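Local coordinates for cytoplasmic export protein 1 (Saccharomyces cerevisiae, PDB 3VWA) that binds tRNA as a component of the nuclear tRNA export machinery and may pass aminoacylated tRNAs from export receptors to the translation machinery, at residues A[28-33]-A[88-93]; A[41-46]-A[135-140]; A[75-78]-A[84-87]; A[92-97]-A[142-147]. All coordinates share one frame; numbering follows the deposited sequence.

All four contacts lie in the N-terminal kinase-like domain, ahead of the helical HEAT-repeat part. From the N terminus, strand 26-33 opens contact 1, which closes when the chain reaches 88-93 on its way out of the small-lobe sheet. Strand 39-45 opens contact 2, which stays open until 135-140 and so crosses contact 1, joining the two lobes across the cleft. Within the loops of both, the hairpin of contact 3 opens at 75-78 and closes at 84-87. Contact 4 begins at Val92 and Pro93, where contact 1 ends, crosses contact 2, and closes at 142-147 in the large lobe. Strand 39-45 pairs with 85-89, and strand 136-138 lies between 92-93 and 144-146.

Contact 1 (A[28-33]-A[88-93]); sequences CFDGTR and TERVVP
Arg90 reaches across to strand 26-33 and meets it in two ways, by an edge and by a face. Its CG lies anti to the backbone N (chi1 -176°) and the chain then bends at chi2 and chi3, which lays the guanidinium over the side chain of Asp30 with one edge at Gly31 O. NH1 donates to Gly31 O at 2.8 Å in a nearly straight bond (168°) that stays in the guanidinium plane, while NE is taken by Val40 O of the adjoining strand, so two backbone carbonyls fix the rotation of the group. Asp30 stacks on one face, its carboxylate only 6° from parallel and its CB 3.6 Å from Arg90 CZ. The salt bridge from Asp30 OD2 to Arg90 NH2 is long, at 3.6 Å, and purely electrostatic, because the oxygen sits well off the guanidinium plane. Arginine suits the place because its flat head can bond at its rim and stack at the same time. A water lies 2.6 Å from Asp30 OD1 and 3.0 Å from Val91 O, placed to bridge them. This pinning of the segment after strand 85-89 against strand 26-33 is consistent with the hinge of a protein-kinase fold, where the small lobe runs into the large one.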
# COMPACT_ATOMS: atom_id res chain seq x y z
N CYS A 28 23.81 -6.26 10.38
CA CYS A 28 22.89 -5.16 10.18
C CYS A 28 21.57 -5.48 10.89
O CYS A 28 20.93 -6.49 10.58
CB CYS A 28 22.71 -4.89 8.69
SG CYS A 28 21.31 -3.85 8.24
N PHE A 29 21.21 -4.62 11.84
CA PHE A 29 20.07 -4.84 12.74
C PHE A 29 19.07 -3.71 12.58
O PHE A 29 19.48 -2.55 12.46
CB PHE A 29 20.52 -4.84 14.23
CG PHE A 29 21.32 -6.06 14.67
CD1 PHE A 29 20.67 -7.21 15.10
CD2 PHE A 29 22.71 -6.03 14.70
CE1 PHE A 29 21.37 -8.32 15.53
CE2 PHE A 29 23.42 -7.16 15.13
CZ PHE A 29 22.75 -8.32 15.54
N ASP A 30 17.76 -4.02 12.60
CA ASP A 30 16.75 -2.95 12.84
C ASP A 30 16.84 -2.51 14.30
O ASP A 30 17.12 -3.32 15.18
CB ASP A 30 15.30 -3.39 12.59
CG ASP A 30 15.02 -3.74 11.12
OD1 ASP A 30 15.75 -3.27 10.23
OD2 ASP A 30 14.06 -4.50 10.87
N GLY A 31 16.54 -1.24 14.54
CA GLY A 31 16.49 -0.69 15.86
C GLY A 31 15.52 0.46 15.86
O GLY A 31 14.87 0.76 14.84
N THR A 32 15.43 1.12 17.02
CA THR A 32 14.58 2.28 17.18
C THR A 32 15.37 3.19 18.10
O THR A 32 16.06 2.70 19.02
CB THR A 32 13.22 1.97 17.86
OG1 THR A 32 13.36 2.10 19.28
CG2 THR A 32 12.68 0.56 17.57
N ARG A 33 15.29 4.48 17.84
CA ARG A 33 15.87 5.51 18.70
C ARG A 33 14.97 5.63 19.93
O ARG A 33 13.73 5.76 19.79
CB ARG A 33 15.98 6.84 17.95
CG ARG A 33 16.87 7.87 18.65
CD ARG A 33 16.47 9.29 18.26
NE ARG A 33 17.34 9.93 17.30
CZ ARG A 33 16.94 10.79 16.35
NH1 ARG A 33 17.83 11.32 15.54
NH2 ARG A 33 15.67 11.09 16.17
N THR A 88 22.14 4.57 11.50
CA THR A 88 21.68 5.38 10.31
C THR A 88 20.21 5.43 10.31
O THR A 88 19.56 4.74 11.12
CB THR A 88 22.08 4.72 8.96
OG1 THR A 88 21.41 3.46 8.83
CG2 THR A 88 23.58 4.55 8.87
N GLU A 89 19.64 6.23 9.41
CA GLU A 89 18.19 6.13 9.15
C GLU A 89 17.84 4.65 8.80
O GLU A 89 18.67 3.86 8.38
CB GLU A 89 17.68 7.09 8.06
CG GLU A 89 18.36 8.45 7.97
CD GLU A 89 17.38 9.65 7.93
OE1 GLU A 89 17.02 10.16 6.84
OE2 GLU A 89 16.97 10.10 9.03
N ARG A 90 16.61 4.26 9.03
CA ARG A 90 16.22 2.92 8.75
C ARG A 90 16.45 2.68 7.26
O ARG A 90 15.91 3.40 6.41
CB ARG A 90 14.76 2.71 9.07
CG ARG A 90 14.32 1.26 8.87
CD ARG A 90 15.12 0.27 9.72
NE ARG A 90 14.69 0.24 11.13
CZ ARG A 90 13.60 -0.40 11.56
NH1 ARG A 90 13.28 -0.35 12.86
NH2 ARG A 90 12.82 -1.08 10.70
N VAL A 91 17.27 1.70 6.96
CA VAL A 91 17.45 1.26 5.60
C VAL A 91 17.13 -0.23 5.48
O VAL A 91 17.04 -0.93 6.50
CB VAL A 91 18.87 1.50 5.08
CG1 VAL A 91 19.09 2.97 4.79
CG2 VAL A 91 19.92 0.91 6.04
N VAL A 92 16.97 -0.67 4.23
CA VAL A 92 16.62 -2.04 3.85
C VAL A 92 17.70 -2.49 2.88
O VAL A 92 18.05 -1.77 1.94
CB VAL A 92 15.19 -2.13 3.24
CG1 VAL A 92 14.90 -3.52 2.68
CG2 VAL A 92 14.16 -1.85 4.33
N PRO A 93 18.33 -3.63 3.14
CA PRO A 93 19.32 -4.04 2.14
C PRO A 93 18.64 -4.48 0.84
O PRO A 93 17.60 -5.07 0.86
CB PRO A 93 20.05 -5.20 2.81
CG PRO A 93 19.08 -5.74 3.83
CD PRO A 93 18.15 -4.62 4.22
O HOH W 1 15.22 -2.91 7.75
O HOH W 2 17.89 -2.33 9.51

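Contact 2 (A[41-46]-A[135-140]); sequences TVFKAK and SVFINI
Phe43 and Phe137 approach from opposite directions, one from the small-lobe sheet and one from the large lobe, and meet ring to ring in a buried contact. Along strand 39-45, Thr41 comes first; its side chain lies on the same side of the strand as that of Phe43, and its OG1 accepts a hydrogen bond from Val91 N, so this small polar residue ties the strand to the linker. Val42 turns to the other side, against Phe85 and Val87. Phe43 carries the contact. Its CG sits beside the backbone N (chi1 -70°), and the ring extends so that its edge points at the face of Phe137, an offset edge-to-face pair with planes at 84° and centroids 5.4 Å apart. The touch is made near the far end of the Phe137 ring: Phe43 CE1 lies 3.6 Å from Phe137 CZ, and Phe43 CZ lies 3.8 Å from Phe137 CE2. In a protein-kinase fold this strand is the one whose inward-facing lysine anchors ATP phosphates, and the large-lobe partner strand supplies a hydrophobic floor beneath the adenine. Phe43 probably occupies the lysine's position, consistent with a pseudokinase whose cleft is filled by aromatic side chains; Phe147 stacks on it as well, and Trp26 and Cys28 pack beside it. Lys44 follows the alternation to the opposite side, where its NZ bonds Gln82 O, and Ala45 turns back inward, small enough to pack against Trp26.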
# COMPACT_ATOMS: atom_id res chain seq x y z
N THR A 41 18.61 1.98 11.68
CA THR A 41 19.33 0.75 11.38
C THR A 41 20.67 0.88 12.05
O THR A 41 21.33 1.89 11.92
CB THR A 41 19.54 0.58 9.86
OG1 THR A 41 18.28 0.22 9.32
CG2 THR A 41 20.54 -0.54 9.53
N VAL A 42 21.05 -0.18 12.74
CA VAL A 42 22.28 -0.25 13.48
C VAL A 42 23.24 -1.24 12.79
O VAL A 42 22.95 -2.46 12.65
CB VAL A 42 21.96 -0.70 14.94
CG1 VAL A 42 23.25 -1.05 15.68
CG2 VAL A 42 21.12 0.36 15.68
N PHE A 43 24.38 -0.73 12.33
CA PHE A 43 25.42 -1.58 11.79
C PHE A 43 26.46 -1.88 12.89
O PHE A 43 27.11 -0.97 13.47
CB PHE A 43 26.12 -0.93 10.60
CG PHE A 43 25.25 -0.84 9.37
CD1 PHE A 43 25.19 -1.91 8.45
CD2 PHE A 43 24.55 0.35 9.09
CE1 PHE A 43 24.41 -1.77 7.29
CE2 PHE A 43 23.78 0.44 7.94
CZ PHE A 43 23.72 -0.60 7.05
N LYS A 44 26.58 -3.16 13.19
CA LYS A 44 27.46 -3.61 14.25
C LYS A 44 28.67 -4.25 13.59
O LYS A 44 28.52 -5.20 12.82
CB LYS A 44 26.73 -4.63 15.12
CG LYS A 44 27.62 -5.35 16.12
CD LYS A 44 26.79 -5.87 17.27
CE LYS A 44 27.58 -5.78 18.56
NZ LYS A 44 28.81 -6.59 18.46
N ALA A 45 29.85 -3.68 13.85
CA ALA A 45 31.13 -4.15 13.32
C ALA A 45 31.54 -5.47 13.91
O ALA A 45 31.44 -5.70 15.14
CB ALA A 45 32.23 -3.15 13.60
N LYS A 46 32.02 -6.33 13.03
CA LYS A 46 32.63 -7.58 13.44
C LYS A 46 34.09 -7.24 13.67
O LYS A 46 34.96 -7.63 12.89
CB LYS A 46 32.48 -8.60 12.33
CG LYS A 46 31.09 -9.22 12.25
CD LYS A 46 31.25 -10.48 11.42
CE LYS A 46 29.92 -11.04 10.97
NZ LYS A 46 30.15 -11.88 9.76
N SER A 135 26.98 -3.17 -1.12
CA SER A 135 26.90 -1.75 -0.93
C SER A 135 25.48 -1.22 -0.85
O SER A 135 25.28 -0.11 -0.38
CB SER A 135 27.58 -1.04 -2.07
OG SER A 135 28.94 -1.37 -2.10
N VAL A 136 24.49 -1.96 -1.37
CA VAL A 136 23.25 -1.28 -1.77
C VAL A 136 22.10 -1.40 -0.79
O VAL A 136 21.67 -2.52 -0.45
CB VAL A 136 22.76 -1.66 -3.19
CG1 VAL A 136 21.55 -0.79 -3.57
CG2 VAL A 136 23.91 -1.51 -4.21
N PHE A 137 21.59 -0.24 -0.37
CA PHE A 137 20.42 -0.23 0.50
C PHE A 137 19.36 0.68 -0.05
O PHE A 137 19.64 1.53 -0.90
CB PHE A 137 20.81 0.23 1.93
CG PHE A 137 21.64 -0.78 2.66
CD1 PHE A 137 23.00 -0.95 2.36
CD2 PHE A 137 21.07 -1.57 3.63
CE1 PHE A 137 23.76 -1.91 3.00
CE2 PHE A 137 21.84 -2.51 4.33
CZ PHE A 137 23.17 -2.68 4.01
N ILE A 138 18.15 0.50 0.45
CA ILE A 138 16.99 1.35 0.12
C ILE A 138 16.56 2.15 1.35
O ILE A 138 16.35 1.57 2.41
CB ILE A 138 15.81 0.47 -0.22
CG1 ILE A 138 16.31 -0.62 -1.18
CG2 ILE A 138 14.70 1.33 -0.84
CD1 ILE A 138 15.42 -1.84 -1.21
N ASN A 139 16.33 3.45 1.20
CA ASN A 139 15.79 4.17 2.36
C ASN A 139 14.28 3.99 2.45
O ASN A 139 13.74 3.23 1.62
CB ASN A 139 16.21 5.65 2.38
CG ASN A 139 15.84 6.41 1.12
OD1 ASN A 139 14.81 6.14 0.48
ND2 ASN A 139 16.64 7.40 0.79
N ILE A 140 13.60 4.70 3.38
CA ILE A 140 12.12 4.57 3.47
C ILE A 140 11.39 5.09 2.22
O ILE A 140 10.26 4.73 2.01
CB ILE A 140 11.45 5.22 4.73
CG1 ILE A 140 12.22 6.45 5.19
CG2 ILE A 140 11.33 4.19 5.86
CD1 ILE A 140 11.94 7.72 4.43

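Contact 3 (A[75-78]-A[84-87]); sequences ETFD and TFIV
Phe77 and Phe85 share nearly the same first torsion (chi1 -54° and -55°), each CG anti to the carbonyl carbon and beside the backbone N, and both rise from one side of the hairpin. There the Phe77 ring lies alongside its neighbours, with CD2 3.9 Å from Phe85 CB and its edge at CE2 meeting Val87 CG2, also at 3.9 Å. Strands 75-77 and 85-87 run antiparallel, their directions 172° apart. Glu75 with Val87 and Phe77 with Phe85 are hydrogen-bonded pairs, and Thr76 with Ile86 lies between them as a non-hydrogen-bonded pair. Val87 N to Glu75 O is the shortest of the four bonds at 2.9 Å. Beta-branched and aromatic residues suit such extended strands. Near the turn, Thr84 sets its methyl CG2 3.6 Å from Phe77 O, while its OG1 bonds Asp80 O and Arg47 NH1. A valine here would keep the shape but is likely to leave Asp80 O without its donor and Arg47 with one acceptor fewer, loosening the turn. Helix 52-64 packs on the side of Thr76 and Ile86. Over the side of the aromatic residues come Phe11, edge-to-face with Phe77, and Tyr13 and Ile15 of strand 13-15, while strand 39-45 pairs along the other edge of strand 85-89.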
# COMPACT_ATOMS: atom_id res chain seq x y z
N GLU A 75 24.54 8.54 14.34
CA GLU A 75 25.56 8.58 15.36
C GLU A 75 26.54 7.41 15.20
O GLU A 75 26.14 6.39 14.68
CB GLU A 75 24.89 8.50 16.74
CG GLU A 75 25.70 9.17 17.85
CD GLU A 75 25.06 9.08 19.22
OE1 GLU A 75 25.77 9.42 20.18
OE2 GLU A 75 23.88 8.66 19.34
N THR A 76 27.78 7.56 15.68
CA THR A 76 28.76 6.48 15.72
C THR A 76 29.31 6.21 17.14
O THR A 76 29.30 7.13 18.00
CB THR A 76 29.93 6.71 14.75
OG1 THR A 76 30.72 7.83 15.20
CG2 THR A 76 29.43 6.96 13.35
N PHE A 77 29.76 4.96 17.36
CA PHE A 77 30.38 4.47 18.63
C PHE A 77 31.56 3.56 18.30
O PHE A 77 31.40 2.64 17.52
CB PHE A 77 29.38 3.63 19.41
CG PHE A 77 28.09 4.33 19.66
CD1 PHE A 77 27.92 5.12 20.80
CD2 PHE A 77 27.07 4.26 18.71
CE1 PHE A 77 26.72 5.80 20.99
CE2 PHE A 77 25.89 4.94 18.90
CZ PHE A 77 25.70 5.69 20.04
N ASP A 78 32.73 3.83 18.89
CA ASP A 78 33.93 3.01 18.61
C ASP A 78 34.83 2.75 19.84
O ASP A 78 35.92 2.17 19.72
CB ASP A 78 34.76 3.60 17.45
CG ASP A 78 35.13 5.05 17.69
OD1 ASP A 78 35.13 5.48 18.86
OD2 ASP A 78 35.38 5.78 16.69
N THR A 84 30.86 -1.59 18.61
CA THR A 84 31.25 -0.64 17.55
C THR A 84 30.12 -0.52 16.51
O THR A 84 29.82 -1.48 15.78
CB THR A 84 32.64 -1.00 17.00
OG1 THR A 84 33.58 -0.87 18.09
CG2 THR A 84 33.09 -0.05 15.89
N PHE A 85 29.48 0.64 16.49
CA PHE A 85 28.28 0.85 15.69
C PHE A 85 28.34 2.06 14.80
O PHE A 85 29.01 3.06 15.10
CB PHE A 85 27.04 1.05 16.56
CG PHE A 85 26.78 -0.05 17.56
CD1 PHE A 85 26.55 -1.37 17.14
CD2 PHE A 85 26.68 0.24 18.94
CE1 PHE A 85 26.25 -2.38 18.05
CE2 PHE A 85 26.39 -0.79 19.87
CZ PHE A 85 26.18 -2.10 19.42
N ILE A 86 27.62 1.94 13.69
CA ILE A 86 27.19 3.08 12.88
C ILE A 86 25.66 3.01 12.84
O ILE A 86 25.03 2.01 12.37
CB ILE A 86 27.78 3.03 11.46
CG1 ILE A 86 29.32 2.99 11.49
CG2 ILE A 86 27.24 4.20 10.64
CD1 ILE A 86 29.99 2.69 10.15
N VAL A 87 25.04 4.07 13.33
CA VAL A 87 23.58 4.11 13.40
C VAL A 87 23.04 5.07 12.35
O VAL A 87 23.45 6.27 12.29
CB VAL A 87 23.07 4.48 14.80
CG1 VAL A 87 21.58 4.21 14.90
CG2 VAL A 87 23.79 3.68 15.88

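Contact 4 (A[92-97]-A[142-147]); sequences VPFPWD and GEWVLF
Trp144 hydrogen-bonds Thr280 OG1 through its indole NE1, and the face of that indole receives the edge of Phe94. Gly142 O is a further, weak partner of Thr280 OG1. The bond at NE1 satisfies the only polar atom of a buried side chain and helps hold the ring plane in place. Phe94 has its CG anti to the backbone N (chi1 -170°), which sends the ring toward strand 144-146, and it stands almost upright on the six-membered ring of Trp144: planes at 85°, centroids 5.0 Å apart, a T-shaped (edge-to-face) pair. Its corner CE1 makes the touch, 3.3 Å from Trp144 CZ2 and 3.6 Å from Trp144 CH2, toward the rim of the indole and tightly packed. The diagonally opposite corner, CD2, lies over the face of Trp96, so Phe94 is wedged between two indoles. Pro95 is the centre of an inverse gamma turn, with a weak bond from Trp96 N to Phe94 O, which probably helps bring Trp96 back over Phe94. A leucine in place of Trp144 would probably leave Thr280 without its N-H partner and the edge of Phe94 without a flat surface to stand on. In the large lobe of the kinase-like domain, Phe94 lies just past strand 92-93 and Trp144 on strand 144-146, the two outer strands of a three-stranded sheet with strand 136-138 in the middle. Leu198 of helix 186-198 packs on both Phe94 and Trp144, and Leu116 of helix 106-122 meets Trp144.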
# COMPACT_ATOMS: atom_id res chain seq x y z
N VAL A 92 16.97 -0.67 4.23
CA VAL A 92 16.62 -2.04 3.85
C VAL A 92 17.70 -2.49 2.88
O VAL A 92 18.05 -1.77 1.94
CB VAL A 92 15.19 -2.13 3.24
CG1 VAL A 92 14.90 -3.52 2.68
CG2 VAL A 92 14.16 -1.85 4.33
N PRO A 93 18.33 -3.63 3.14
CA PRO A 93 19.32 -4.04 2.14
C PRO A 93 18.64 -4.48 0.84
O PRO A 93 17.60 -5.07 0.86
CB PRO A 93 20.05 -5.20 2.81
CG PRO A 93 19.08 -5.74 3.83
CD PRO A 93 18.15 -4.62 4.22
N PHE A 94 19.22 -4.14 -0.29
CA PHE A 94 18.66 -4.46 -1.56
C PHE A 94 18.31 -5.94 -1.62
O PHE A 94 19.12 -6.78 -1.28
CB PHE A 94 19.66 -4.07 -2.63
CG PHE A 94 19.10 -4.13 -3.99
CD1 PHE A 94 18.62 -3.00 -4.60
CD2 PHE A 94 19.08 -5.34 -4.69
CE1 PHE A 94 18.11 -3.06 -5.88
CE2 PHE A 94 18.60 -5.39 -5.95
CZ PHE A 94 18.09 -4.25 -6.55
N PRO A 95 17.07 -6.26 -2.03
CA PRO A 95 16.60 -7.67 -2.10
C PRO A 95 17.08 -8.35 -3.36
O PRO A 95 16.37 -8.42 -4.38
CB PRO A 95 15.07 -7.54 -2.06
CG PRO A 95 14.79 -6.16 -2.56
CD PRO A 95 15.97 -5.30 -2.19
N TRP A 96 18.32 -8.80 -3.31
CA TRP A 96 18.90 -9.51 -4.47
C TRP A 96 18.14 -10.76 -4.76
O TRP A 96 17.93 -11.09 -5.92
CB TRP A 96 20.37 -9.79 -4.27
CG TRP A 96 21.19 -8.54 -4.28
CD1 TRP A 96 21.71 -7.85 -3.18
CD2 TRP A 96 21.63 -7.77 -5.46
NE1 TRP A 96 22.43 -6.73 -3.60
CE2 TRP A 96 22.41 -6.62 -4.95
CE3 TRP A 96 21.46 -7.90 -6.84
CZ2 TRP A 96 22.96 -5.68 -5.78
CZ3 TRP A 96 22.02 -6.94 -7.68
CH2 TRP A 96 22.76 -5.86 -7.16
N ASP A 97 17.67 -11.45 -3.71
CA ASP A 97 16.80 -12.64 -3.86
C ASP A 97 15.51 -12.33 -4.59
O ASP A 97 14.71 -13.24 -4.83
CB ASP A 97 16.46 -13.27 -2.50
CG ASP A 97 17.69 -13.56 -1.66
OD1 ASP A 97 17.54 -13.72 -0.42
OD2 ASP A 97 18.81 -13.63 -2.23
N GLY A 142 12.32 4.57 -0.81
CA GLY A 142 12.51 3.64 -1.94
C GLY A 142 13.72 4.00 -2.79
O GLY A 142 13.95 3.38 -3.83
N GLU A 143 14.50 4.97 -2.33
CA GLU A 143 15.62 5.47 -3.09
C GLU A 143 16.84 4.65 -2.70
O GLU A 143 17.02 4.25 -1.53
CB GLU A 143 15.93 6.97 -2.78
CG GLU A 143 14.86 8.02 -3.12
CD GLU A 143 15.18 9.40 -2.47
OE1 GLU A 143 15.37 9.44 -1.24
OE2 GLU A 143 15.31 10.43 -3.17
N TRP A 144 17.72 4.49 -3.67
CA TRP A 144 18.87 3.59 -3.49
C TRP A 144 19.94 4.38 -2.87
O TRP A 144 20.34 5.39 -3.44
CB TRP A 144 19.34 3.04 -4.85
CG TRP A 144 18.35 2.07 -5.46
CD1 TRP A 144 17.02 1.87 -5.07
CD2 TRP A 144 18.57 1.16 -6.58
NE1 TRP A 144 16.44 0.91 -5.82
CE2 TRP A 144 17.31 0.43 -6.75
CE3 TRP A 144 19.66 0.87 -7.42
CZ2 TRP A 144 17.14 -0.53 -7.77
CZ3 TRP A 144 19.48 -0.09 -8.46
CH2 TRP A 144 18.25 -0.77 -8.62
N VAL A 145 20.42 3.91 -1.71
CA VAL A 145 21.51 4.50 -0.92
C VAL A 145 22.76 3.55 -0.69
O VAL A 145 22.65 2.32 -0.81
CB VAL A 145 20.98 5.12 0.41
CG1 VAL A 145 20.11 6.36 0.12
CG2 VAL A 145 20.18 4.10 1.25
N LEU A 146 23.92 4.12 -0.36
CA LEU A 146 25.18 3.39 -0.35
C LEU A 146 25.77 3.26 1.04
O LEU A 146 25.73 4.19 1.86
CB LEU A 146 26.22 4.03 -1.27
CG LEU A 146 26.02 3.73 -2.77
CD1 LEU A 146 26.96 4.56 -3.66
CD2 LEU A 146 26.16 2.22 -3.05
N PHE A 147 26.28 2.08 1.30
CA PHE A 147 26.95 1.82 2.52
C PHE A 147 28.36 1.29 2.26
O PHE A 147 28.65 0.76 1.18
CB PHE A 147 26.16 0.80 3.32
CG PHE A 147 26.86 0.36 4.55
CD1 PHE A 147 26.88 1.20 5.68
CD2 PHE A 147 27.55 -0.87 4.59
CE1 PHE A 147 27.53 0.81 6.85
CE2 PHE A 147 28.21 -1.26 5.76
CZ PHE A 147 28.21 -0.41 6.88